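Local coordinates for oxidoreductase, 2OG-Fe(II) oxygenase family (Burkholderia pseudomallei, PDB 6N1F), which binds an iron ion through two histidines and an aspartate and is probably an oxidoreductase of the 2OG-Fe(II) oxygenase family, at residues V49-A53 and Y54-D58; H60-A63 and R64-A67. All blocks are in the same frame, centred on the assembly; numbering follows the deposited sequence.

Contact 1 of 2, residues V49-A53 and Y54-D58; sequences VMLPA and YVAFD
Pro52 and Val55 are joined by the backbone bond that closes this turn: Val55 N donates to Pro52 O at 3.0 Å, almost dead straight with an N-H...O angle of 178°. The peptide between Ala53 and Tyr54, in the middle of the turn, is a non-proline cis peptide and draws the two CA atoms to within 2.9 Å; the turn resembles the cis-proline turns of type VI. A water takes up the same carbonyl, donating to Pro52 O at 2.8 Å and accepting from Ala56 N at 3.1 Å, so one oxygen holds two partners.

The cis bond, together with the placing of Tyr54 CG beside its own backbone N (chi1 -61°), probably brings ring and methyl together: the ring folds back over Ala53, whose CB sits 3.5 Å from the ring centroid and nearly on its normal, a CH-pi contact.

Apolar packing completes the loop. Pro52 CG meets Val55 CG2 at 3.9 Å, and Leu51 CD1 reaches Ala56 CB at 4.2 Å.

The turn follows edge strand 48-51, which is paired with strand 200-204. Phe125 of helix 120-130 touches both Leu51 and Ala56, while Tyr39 of helix 36-45 packs on Leu51 and Val55.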
loop_
_atom_site.group_PDB
_atom_site.type_symbol
_atom_site.label_atom_id
_atom_site.label_comp_id
_atom_site.label_asym_id
_atom_site.label_seq_id
_atom_site.Cartn_x
_atom_site.Cartn_y
_atom_site.Cartn_z
ATOM N N VAL A 49 2.151 3.184 10.056
ATOM C CA VAL A 49 3.584 3.234 10.301
ATOM C C VAL A 49 4.299 3.243 8.955
ATOM O O VAL A 49 3.852 2.598 8.001
ATOM C CB VAL A 49 4.024 2.058 11.194
ATOM C CG1 VAL A 49 3.802 0.721 10.475
ATOM C CG2 VAL A 49 5.457 2.222 11.605
HETATM N N MSE A 50 5.388 4.009 8.872
HETATM C CA MSE A 50 6.245 4.068 7.678
HETATM C C MSE A 50 7.591 3.429 7.981
HETATM O O MSE A 50 8.291 3.834 8.913
HETATM C CB MSE A 50 6.464 5.519 7.207
HETATM C CG MSE A 50 7.288 5.635 5.954
HETATM SE SE MSE A 50 7.048 7.402 5.142
HETATM C CE MSE A 50 7.782 8.527 6.587
ATOM N N LEU A 51 7.954 2.435 7.189
ATOM C CA LEU A 51 9.211 1.747 7.435
ATOM C C LEU A 51 10.308 2.338 6.556
ATOM O O LEU A 51 10.041 2.730 5.415
ATOM C CB LEU A 51 9.058 0.257 7.144
ATOM C CG LEU A 51 7.790 -0.376 7.727
ATOM C CD1 LEU A 51 7.584 -1.796 7.183
ATOM C CD2 LEU A 51 7.815 -0.376 9.248
ATOM N N PRO A 52 11.544 2.451 7.031
ATOM C CA PRO A 52 12.596 3.044 6.200
ATOM C C PRO A 52 13.102 2.050 5.172
ATOM O O PRO A 52 13.005 0.829 5.334
ATOM C CB PRO A 52 13.692 3.397 7.213
ATOM C CG PRO A 52 13.516 2.395 8.328
ATOM C CD PRO A 52 12.035 2.044 8.361
ATOM N N ALA A 53 13.643 2.593 4.090
ATOM C CA ALA A 53 14.365 1.760 3.130
ATOM C C ALA A 53 15.662 1.268 3.773
ATOM O O ALA A 53 16.402 2.067 4.352
ATOM C CB ALA A 53 14.657 2.569 1.866
ATOM N N TYR A 54 15.962 -0.033 3.693
ATOM C CA TYR A 54 15.231 -1.041 2.969
ATOM C C TYR A 54 14.906 -2.216 3.884
ATOM O O TYR A 54 15.340 -3.339 3.629
ATOM C CB TYR A 54 16.080 -1.529 1.791
ATOM C CG TYR A 54 16.409 -0.430 0.806
ATOM C CD1 TYR A 54 15.579 -0.189 -0.275
ATOM C CD2 TYR A 54 17.550 0.362 0.953
ATOM C CE1 TYR A 54 15.854 0.801 -1.184
ATOM C CE2 TYR A 54 17.837 1.371 0.042
ATOM C CZ TYR A 54 16.987 1.575 -1.027
ATOM O OH TYR A 54 17.251 2.561 -1.941
ATOM N N VAL A 55 14.154 -1.948 4.945
ATOM C CA VAL A 55 13.847 -2.968 5.948
ATOM C C VAL A 55 12.972 -4.071 5.360
ATOM O O VAL A 55 13.333 -5.250 5.394
ATOM C CB VAL A 55 13.186 -2.318 7.174
ATOM C CG1 VAL A 55 12.553 -3.362 8.069
ATOM C CG2 VAL A 55 14.209 -1.454 7.933
ATOM N N ALA A 56 11.806 -3.712 4.808
ATOM C CA ALA A 56 10.863 -4.755 4.405
ATOM C C ALA A 56 11.256 -5.418 3.086
ATOM O O ALA A 56 11.079 -6.633 2.920
ATOM C CB ALA A 56 9.452 -4.179 4.293
ATOM N N PHE A 57 11.741 -4.631 2.124
ATOM C CA PHE A 57 12.157 -5.128 0.822
ATOM C C PHE A 57 13.538 -4.577 0.519
ATOM O O PHE A 57 13.756 -3.367 0.622
ATOM C CB PHE A 57 11.177 -4.701 -0.256
ATOM C CG PHE A 57 9.817 -5.259 -0.066
ATOM C CD1 PHE A 57 9.467 -6.462 -0.660
ATOM C CD2 PHE A 57 8.882 -4.600 0.709
ATOM C CE1 PHE A 57 8.202 -6.995 -0.489
ATOM C CE2 PHE A 57 7.614 -5.131 0.886
ATOM C CZ PHE A 57 7.275 -6.331 0.287
ATOM N N ASP A 58 14.468 -5.464 0.181
ATOM C CA ASP A 58 15.832 -5.045 -0.075
ATOM C C ASP A 58 15.867 -4.187 -1.338
ATOM O O ASP A 58 14.915 -4.163 -2.122
ATOM C CB ASP A 58 16.750 -6.268 -0.182
ATOM C CG ASP A 58 16.859 -7.040 1.141
ATOM O OD1 ASP A 58 16.577 -6.454 2.206
ATOM O OD2 ASP A 58 17.236 -8.234 1.122
HETATM O O HOH W 1 11.077 -0.809 4.082
#

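Contact 2 of 2, residues H60-A63 and R64-A67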
loop_
_atom_site.group_PDB
_atom_site.type_symbol
_atom_site.label_atom_id
_atom_site.label_comp_id
_atom_site.label_asym_id
_atom_site.label_seq_id
_atom_site.Cartn_x
_atom_site.Cartn_y
_atom_site.Cartn_z
ATOM N N HIS A 60 17.817 -4.372 -4.026
ATOM C CA HIS A 60 17.851 -5.113 -5.280
ATOM C C HIS A 60 16.501 -5.754 -5.583
ATOM O O HIS A 60 16.172 -5.948 -6.751
ATOM C CB HIS A 60 18.977 -6.154 -5.270
ATOM C CG HIS A 60 18.715 -7.324 -4.382
ATOM N ND1 HIS A 60 19.104 -7.353 -3.060
ATOM C CD2 HIS A 60 18.116 -8.515 -4.628
ATOM C CE1 HIS A 60 18.750 -8.511 -2.526
ATOM N NE2 HIS A 60 18.154 -9.235 -3.457
ATOM N N GLU A 61 15.703 -6.054 -4.555
ATOM C CA GLU A 61 14.364 -6.594 -4.770
ATOM C C GLU A 61 13.422 -5.530 -5.313
ATOM O O GLU A 61 12.597 -5.807 -6.194
ATOM C CB GLU A 61 13.813 -7.160 -3.463
ATOM C CG GLU A 61 14.647 -8.306 -2.872
ATOM C CD GLU A 61 14.085 -8.813 -1.553
ATOM O OE1 GLU A 61 13.821 -7.982 -0.660
ATOM O OE2 GLU A 61 13.878 -10.040 -1.414
ATOM N N LEU A 62 13.511 -4.310 -4.785
ATOM C CA LEU A 62 12.705 -3.228 -5.339
ATOM C C LEU A 62 13.119 -2.931 -6.767
ATOM O O LEU A 62 12.267 -2.660 -7.615
ATOM C CB LEU A 62 12.813 -1.973 -4.475
ATOM C CG LEU A 62 12.091 -2.145 -3.137
ATOM C CD1 LEU A 62 11.961 -0.824 -2.413
ATOM C CD2 LEU A 62 10.722 -2.800 -3.327
ATOM N N ALA A 63 14.422 -2.970 -7.046
ATOM C CA ALA A 63 14.894 -2.842 -8.422
ATOM C C ALA A 63 14.241 -3.880 -9.334
ATOM O O ALA A 63 13.797 -3.551 -10.438
ATOM C CB ALA A 63 16.417 -2.966 -8.464
ATOM N N ARG A 64 14.151 -5.128 -8.882
ATOM C CA ARG A 64 13.503 -6.153 -9.691
ATOM C C ARG A 64 12.030 -5.827 -9.909
ATOM O O ARG A 64 11.533 -5.851 -11.043
ATOM C CB ARG A 64 13.660 -7.521 -9.033
ATOM C CG ARG A 64 13.228 -8.678 -9.921
ATOM C CD ARG A 64 13.348 -10.010 -9.186
ATOM N NE ARG A 64 13.022 -11.152 -10.041
ATOM C CZ ARG A 64 12.611 -12.333 -9.583
ATOM N NH1 ARG A 64 12.470 -12.524 -8.277
ATOM N NH2 ARG A 64 12.328 -13.319 -10.427
ATOM N N ILE A 65 11.311 -5.531 -8.824
ATOM C CA ILE A 65 9.894 -5.184 -8.932
ATOM C C ILE A 65 9.699 -4.060 -9.935
ATOM O O ILE A 65 8.787 -4.105 -10.773
ATOM C CB ILE A 65 9.330 -4.806 -7.551
ATOM C CG1 ILE A 65 9.298 -6.028 -6.634
ATOM C CG2 ILE A 65 7.945 -4.146 -7.697
ATOM C CD1 ILE A 65 9.026 -5.663 -5.195
ATOM N N ASP A 66 10.578 -3.058 -9.895
ATOM C CA ASP A 66 10.468 -1.925 -10.808
ATOM C C ASP A 66 10.627 -2.357 -12.262
ATOM O O ASP A 66 9.861 -1.920 -13.132
ATOM C CB ASP A 66 11.503 -0.862 -10.450
ATOM C CG ASP A 66 10.927 0.529 -10.483
ATOM O OD1 ASP A 66 9.781 0.676 -10.965
ATOM O OD2 ASP A 66 11.609 1.468 -10.019
ATOM N N ALA A 67 11.621 -3.202 -12.552
ATOM C CA ALA A 67 11.789 -3.696 -13.917
ATOM C C ALA A 67 10.583 -4.516 -14.352
ATOM O O ALA A 67 10.149 -4.436 -15.505
ATOM C CB ALA A 67 13.067 -4.530 -14.028
#
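Leu62 and Ile65 stand side by side on one turn of an alpha-helix and point the same way, with Leu62 CD2 3.8 Å from Ile65 CD1. They are three residues apart, the spacing that brings neighbours onto one flank of a helix, and they are the two buried residues of this stretch. Ile65 carries CG1 beside its backbone N (chi1 -68°). That setting lays CG1 against the carbonyl one turn back, 3.3 Å from Glu61 O; CD1, at the end of the same branch, is the atom that meets the leucine. Leu62 also touches Tyr197, whereas Ile65 packs on Leu116 of helix 109-117.

Arg64 behaves differently. Its CG lies anti to the backbone N (chi1 -170°) and the chain runs extended to NE, so the guanidinium is carried away from the preceding turn; only its root stays close, CB being 3.5 Å from Glu61 O. On its way out this side chain passes Thr112 and Leu116.

Glu61 turns its carboxylate back to the start of the helix. OE1 accepts a hydrogen bond from Asp58 N, at the residue just before the helix, and OE2 forms a salt bridge with Arg122, so the carboxylate ties the first turn to helix 120-130. At the same end CG of Glu61 lies over one face of the His60 ring, 3.6 Å above its plane and offset toward the rim.

Beneath these side chains runs the regular i to i+4 ladder, Arg64 to His60, Ile65 to Glu61, Asp66 to Leu62 and Ala67 to Ala63. Its straightest rung is Ile65 N to Glu61 O, 2.9 Å long with an N-H...O angle of 173°.

How the contacts relate
The two contacts follow one another along the chain: contact 1 carries it from strand 48-51 through a loop, and contact 2 makes up most of helix 59-70, which starts right after that loop. Their centres are about 14 Å apart, yet they touch. Leu62 serves as the meeting point, its CD2 lying 3.6 Å from Phe57 CB and its CD1 4.2 Å from Tyr54 CD1. Arg122 of helix 120-130 serves both, through Ala56 O and Glu61 OE2; Arg121 is salt-bridged to Asp58 and only weakly paired with Glu61. The two contacts make a strand-loop-helix connection that begins on the edge strand of the seven-stranded antiparallel sheet, away from the iron held by His155, Asp157 and His209.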